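Local coordinates for dnab-like replicative helicase (Bacillus phage SPP1, PDB 3BH0), which probably unwinds duplex DNA in the 5'-3' direction during phage replication, driven by ATP hydrolysis, the chain here being its ATPase domain, at residues R68-I73 against V222-L227; I209-K214 against E254-I259. One frame throughout, in Å; residues are numbered along the deposited sequence.

Interaction 1: residues R68-I73 against V222-L227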
# COMPACT_ATOMS: atom_id res chain seq x y z
N ARG A 68 -5.37 8.69 10.43
CA ARG A 68 -5.91 9.66 9.47
C ARG A 68 -5.23 9.67 8.08
O ARG A 68 -5.71 10.34 7.14
CB ARG A 68 -5.91 11.06 10.11
CG ARG A 68 -4.60 11.85 10.03
CD ARG A 68 -4.71 13.03 9.04
NE ARG A 68 -3.41 13.64 8.82
CZ ARG A 68 -3.17 14.70 8.04
NH1 ARG A 68 -4.14 15.30 7.36
NH2 ARG A 68 -1.93 15.15 7.93
N ASN A 69 -4.13 8.93 7.95
CA ASN A 69 -3.24 9.05 6.79
C ASN A 69 -3.84 8.61 5.46
O ASN A 69 -4.57 7.63 5.37
CB ASN A 69 -1.91 8.30 7.01
CG ASN A 69 -1.08 8.86 8.15
OD1 ASN A 69 -0.16 8.19 8.61
ND2 ASN A 69 -1.40 10.08 8.61
N PHE A 70 -3.52 9.37 4.44
CA PHE A 70 -3.81 9.00 3.07
C PHE A 70 -2.44 8.81 2.42
O PHE A 70 -1.71 9.78 2.19
CB PHE A 70 -4.63 10.09 2.39
CG PHE A 70 -4.91 9.84 0.95
CD1 PHE A 70 -5.11 8.55 0.47
CD2 PHE A 70 -4.99 10.91 0.07
CE1 PHE A 70 -5.37 8.33 -0.86
CE2 PHE A 70 -5.24 10.69 -1.28
CZ PHE A 70 -5.43 9.40 -1.74
N VAL A 71 -2.08 7.55 2.19
CA VAL A 71 -0.78 7.24 1.61
C VAL A 71 -0.88 6.70 0.19
O VAL A 71 -1.77 5.92 -0.15
CB VAL A 71 0.17 6.42 2.56
CG1 VAL A 71 -0.55 5.95 3.78
CG2 VAL A 71 0.87 5.28 1.86
N LEU A 72 0.03 7.20 -0.63
CA LEU A 72 0.10 6.91 -2.03
C LEU A 72 1.38 6.10 -2.34
O LEU A 72 2.47 6.45 -1.90
CB LEU A 72 0.09 8.23 -2.80
CG LEU A 72 -0.39 8.16 -4.24
CD1 LEU A 72 -1.92 8.01 -4.27
CD2 LEU A 72 0.06 9.40 -4.98
N ILE A 73 1.20 5.00 -3.05
CA ILE A 73 2.31 4.19 -3.55
C ILE A 73 2.22 4.28 -5.05
O ILE A 73 1.36 3.66 -5.68
CB ILE A 73 2.23 2.70 -3.09
CG1 ILE A 73 2.28 2.60 -1.56
CG2 ILE A 73 3.38 1.91 -3.68
CD1 ILE A 73 1.94 1.24 -1.02
N VAL A 222 -9.61 5.86 9.20
CA VAL A 222 -8.83 4.73 8.67
C VAL A 222 -7.56 5.17 7.94
O VAL A 222 -7.44 6.33 7.55
CB VAL A 222 -9.69 3.82 7.73
CG1 VAL A 222 -10.81 3.11 8.52
CG2 VAL A 222 -10.25 4.60 6.52
N VAL A 223 -6.62 4.25 7.78
CA VAL A 223 -5.51 4.44 6.84
C VAL A 223 -5.99 4.09 5.43
O VAL A 223 -6.49 3.00 5.21
CB VAL A 223 -4.28 3.59 7.20
CG1 VAL A 223 -3.10 3.94 6.25
CG2 VAL A 223 -3.88 3.81 8.66
N VAL A 224 -5.86 5.03 4.50
CA VAL A 224 -6.10 4.74 3.09
C VAL A 224 -4.76 4.68 2.39
O VAL A 224 -3.94 5.58 2.53
CB VAL A 224 -7.03 5.77 2.44
CG1 VAL A 224 -7.23 5.46 0.96
CG2 VAL A 224 -8.37 5.78 3.17
N ILE A 225 -4.53 3.57 1.68
CA ILE A 225 -3.34 3.36 0.87
C ILE A 225 -3.76 3.14 -0.59
O ILE A 225 -4.30 2.08 -0.95
CB ILE A 225 -2.46 2.18 1.37
CG1 ILE A 225 -1.99 2.42 2.82
CG2 ILE A 225 -1.25 2.04 0.50
CD1 ILE A 225 -1.32 1.22 3.46
N ALA A 226 -3.54 4.16 -1.42
CA ALA A 226 -3.84 4.07 -2.82
C ALA A 226 -2.57 3.90 -3.67
O ALA A 226 -1.61 4.68 -3.57
CB ALA A 226 -4.65 5.28 -3.28
N LEU A 227 -2.58 2.84 -4.47
CA LEU A 227 -1.62 2.63 -5.54
C LEU A 227 -1.97 3.57 -6.70
O LEU A 227 -3.14 3.81 -6.97
CB LEU A 227 -1.63 1.16 -6.00
CG LEU A 227 -0.71 0.18 -5.27
CD1 LEU A 227 -1.02 0.15 -3.78
CD2 LEU A 227 -0.81 -1.23 -5.84
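Strands 70-73 and 223-227 run parallel, their axes 4.7 Å apart at the closest and turned 22° to each other, as neighbouring central strands of the RecA-like P-loop ATPase sheet of DnaB-family helicases. The backbone bonds zigzag. Val224 N donates to Asn69 O, Val71 N returns to Val224 O at 2.7 Å, Ala226 N goes to Val71 O, and Ile73 N reaches Ala226 O from above the carbonyl plane, whereas the other three lie nearly along their C=O axes. Between these bonds CA-H groups lean on three of the same oxygens, Ile225 CA at 3.2 Å from Val71 O. On one face, Phe70, with CG anti to the backbone N (chi1 176°), swings its ring across to Val224, CD1 lying 3.8 Å from CG1, and presents its edge to Ala226 CB. Leu72 CD1 comes to the same methyl, and helix 202-220 covers this side through Leu213 and Ala217. On the other face Val71 and Ile225 lie side by side, pointing the same way; helix 81-93, which follows the probable Walker A loop, packs here through Phe84 against Ile73 and Met92 against Ile225. Val71 CG1 meets Ile225 CG1 at 3.9 Å; beyond it, Ile73 crosses Ile225 obliquely, and its CD1 methyl presses on Ile225 CG2 at 3.6 Å.

Interaction 2: residues I209-K214 against E254-I259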
# COMPACT_ATOMS: atom_id res chain seq x y z
N ILE A 209 -11.75 12.06 -6.80
CA ILE A 209 -11.36 10.78 -6.19
C ILE A 209 -10.35 11.00 -5.05
O ILE A 209 -10.49 10.41 -3.98
CB ILE A 209 -10.80 9.78 -7.21
CG1 ILE A 209 -11.88 9.34 -8.20
CG2 ILE A 209 -10.21 8.55 -6.47
CD1 ILE A 209 -11.35 8.66 -9.47
N SER A 210 -9.37 11.86 -5.28
CA SER A 210 -8.32 12.14 -4.29
C SER A 210 -8.86 12.81 -3.01
O SER A 210 -8.59 12.35 -1.90
CB SER A 210 -7.19 12.97 -4.94
OG SER A 210 -6.41 13.67 -3.97
N ARG A 211 -9.62 13.90 -3.17
CA ARG A 211 -10.24 14.60 -2.04
C ARG A 211 -11.08 13.65 -1.21
O ARG A 211 -10.96 13.63 0.03
CB ARG A 211 -11.11 15.78 -2.50
CG ARG A 211 -10.32 16.99 -2.92
CD ARG A 211 -11.24 18.17 -3.19
NE ARG A 211 -12.21 17.88 -4.25
CZ ARG A 211 -12.02 18.16 -5.53
NH1 ARG A 211 -10.88 18.73 -5.89
NH2 ARG A 211 -12.95 17.88 -6.44
N ASP A 212 -11.91 12.86 -1.89
CA ASP A 212 -12.84 11.95 -1.24
C ASP A 212 -12.12 10.83 -0.47
O ASP A 212 -12.57 10.42 0.62
CB ASP A 212 -13.87 11.40 -2.25
CG ASP A 212 -14.81 12.50 -2.80
OD1 ASP A 212 -14.70 13.66 -2.35
OD2 ASP A 212 -15.66 12.23 -3.68
N LEU A 213 -11.00 10.36 -1.04
CA LEU A 213 -10.20 9.30 -0.39
C LEU A 213 -9.59 9.80 0.90
O LEU A 213 -9.51 9.06 1.88
CB LEU A 213 -9.11 8.74 -1.33
CG LEU A 213 -9.62 7.72 -2.35
CD1 LEU A 213 -8.54 7.31 -3.34
CD2 LEU A 213 -10.26 6.48 -1.68
N LYS A 214 -9.16 11.05 0.90
CA LYS A 214 -8.58 11.66 2.10
C LYS A 214 -9.68 11.95 3.15
O LYS A 214 -9.50 11.68 4.34
CB LYS A 214 -7.77 12.92 1.71
CG LYS A 214 -7.23 13.76 2.87
CD LYS A 214 -6.54 12.93 3.95
CE LYS A 214 -5.92 13.81 5.03
NZ LYS A 214 -5.21 12.95 6.02
N GLU A 254 -0.97 14.99 -5.14
CA GLU A 254 0.17 15.27 -4.28
C GLU A 254 -0.20 16.15 -3.08
O GLU A 254 0.43 16.08 -2.02
CB GLU A 254 1.34 15.89 -5.06
CG GLU A 254 1.21 17.37 -5.39
CD GLU A 254 2.52 17.98 -5.86
OE1 GLU A 254 2.57 18.39 -7.04
OE2 GLU A 254 3.49 18.06 -5.05
N GLN A 255 -1.23 16.97 -3.24
CA GLN A 255 -1.67 17.85 -2.16
C GLN A 255 -2.38 17.08 -1.05
O GLN A 255 -2.06 17.26 0.13
CB GLN A 255 -2.47 19.02 -2.72
CG GLN A 255 -1.53 20.04 -3.41
CD GLN A 255 -2.23 21.04 -4.31
OE1 GLN A 255 -3.28 21.56 -3.97
NE2 GLN A 255 -1.64 21.31 -5.47
N ASP A 256 -3.28 16.18 -1.41
CA ASP A 256 -4.08 15.46 -0.42
C ASP A 256 -3.34 14.42 0.41
O ASP A 256 -3.63 14.24 1.60
CB ASP A 256 -5.33 14.86 -1.07
CG ASP A 256 -6.28 15.93 -1.56
OD1 ASP A 256 -6.34 17.02 -0.92
OD2 ASP A 256 -6.95 15.70 -2.58
N ALA A 257 -2.37 13.74 -0.20
CA ALA A 257 -1.65 12.67 0.46
C ALA A 257 -0.72 13.19 1.56
O ALA A 257 -0.06 14.21 1.42
CB ALA A 257 -0.87 11.84 -0.55
N ASP A 258 -0.70 12.46 2.66
CA ASP A 258 0.23 12.73 3.73
C ASP A 258 1.57 12.08 3.42
O ASP A 258 2.64 12.64 3.69
CB ASP A 258 -0.36 12.21 5.05
CG ASP A 258 -1.77 12.70 5.25
OD1 ASP A 258 -1.97 13.94 5.20
OD2 ASP A 258 -2.69 11.87 5.39
N ILE A 259 1.50 10.89 2.83
CA ILE A 259 2.68 10.13 2.46
C ILE A 259 2.61 9.69 1.00
O ILE A 259 1.60 9.18 0.53
CB ILE A 259 2.90 8.93 3.41
CG1 ILE A 259 2.94 9.42 4.86
CG2 ILE A 259 4.20 8.21 3.04
CD1 ILE A 259 2.94 8.33 5.94
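Two polar links, one through Ser210 and one through Lys214, tie helix 202-220 to the end of helix 252-256 and the turn after it. Ser210, its OG anti to the backbone N, donates to Asp256 OD2 at 2.5 Å, although the position of that oxygen is less certain. Arg211 CG passes 3.6 Å from the same oxygen, while its guanidinium, turned almost perpendicular to the carboxylate, stays clear of it. One helical turn on, Lys214 starts out anti to the backbone N (chi1 173°), bends at chi2 (47°) and then runs extended. Its CG passes Asp256 O at 3.8 Å, and NZ ends in a salt bridge to Asp258, 2.8 Å from OD2 on the syn lone-pair side. NZ also donates to Arg68 O. The Asp258 carboxylate is held from several directions: OD2 also accepts from Phe70 N, and OD1 pairs with Arg287 and Arg68, a cluster of positive charge likely to keep this buried acid ionised. Ala257 leaves helical geometry, turning the chain from helix 252-256 toward strand 259-265. The contact thus sits where helix 202-220, lying over Phe70 of strand 70-74, meets the short helix leading into that strand's neighbour.

In the fold
Both contacts belong to the one P-loop ATPase domain, with their centres about 8 Å apart. Their segments alternate along the chain: 68-73, then 209-214, 222-227 and 254-259, so helix 202-220 of interaction 2 leads into strand 223-228 of interaction 1, and helix 252-256 comes later and leads into strand 259-265. In the sheet, strand 70-74 lies between 223-228 and 259-265, and the two contacts join directly there, through Leu72 N to Ile259 O at 2.8 Å. Interaction 1 is the buried sheet centre; interaction 2 lies farther out, partly buried, on the helix 202-220 side. Strand 70-74 runs on into the probable Walker A loop, so each contact's second segment belongs to, or leads into, a strand flanking the loop's carrier.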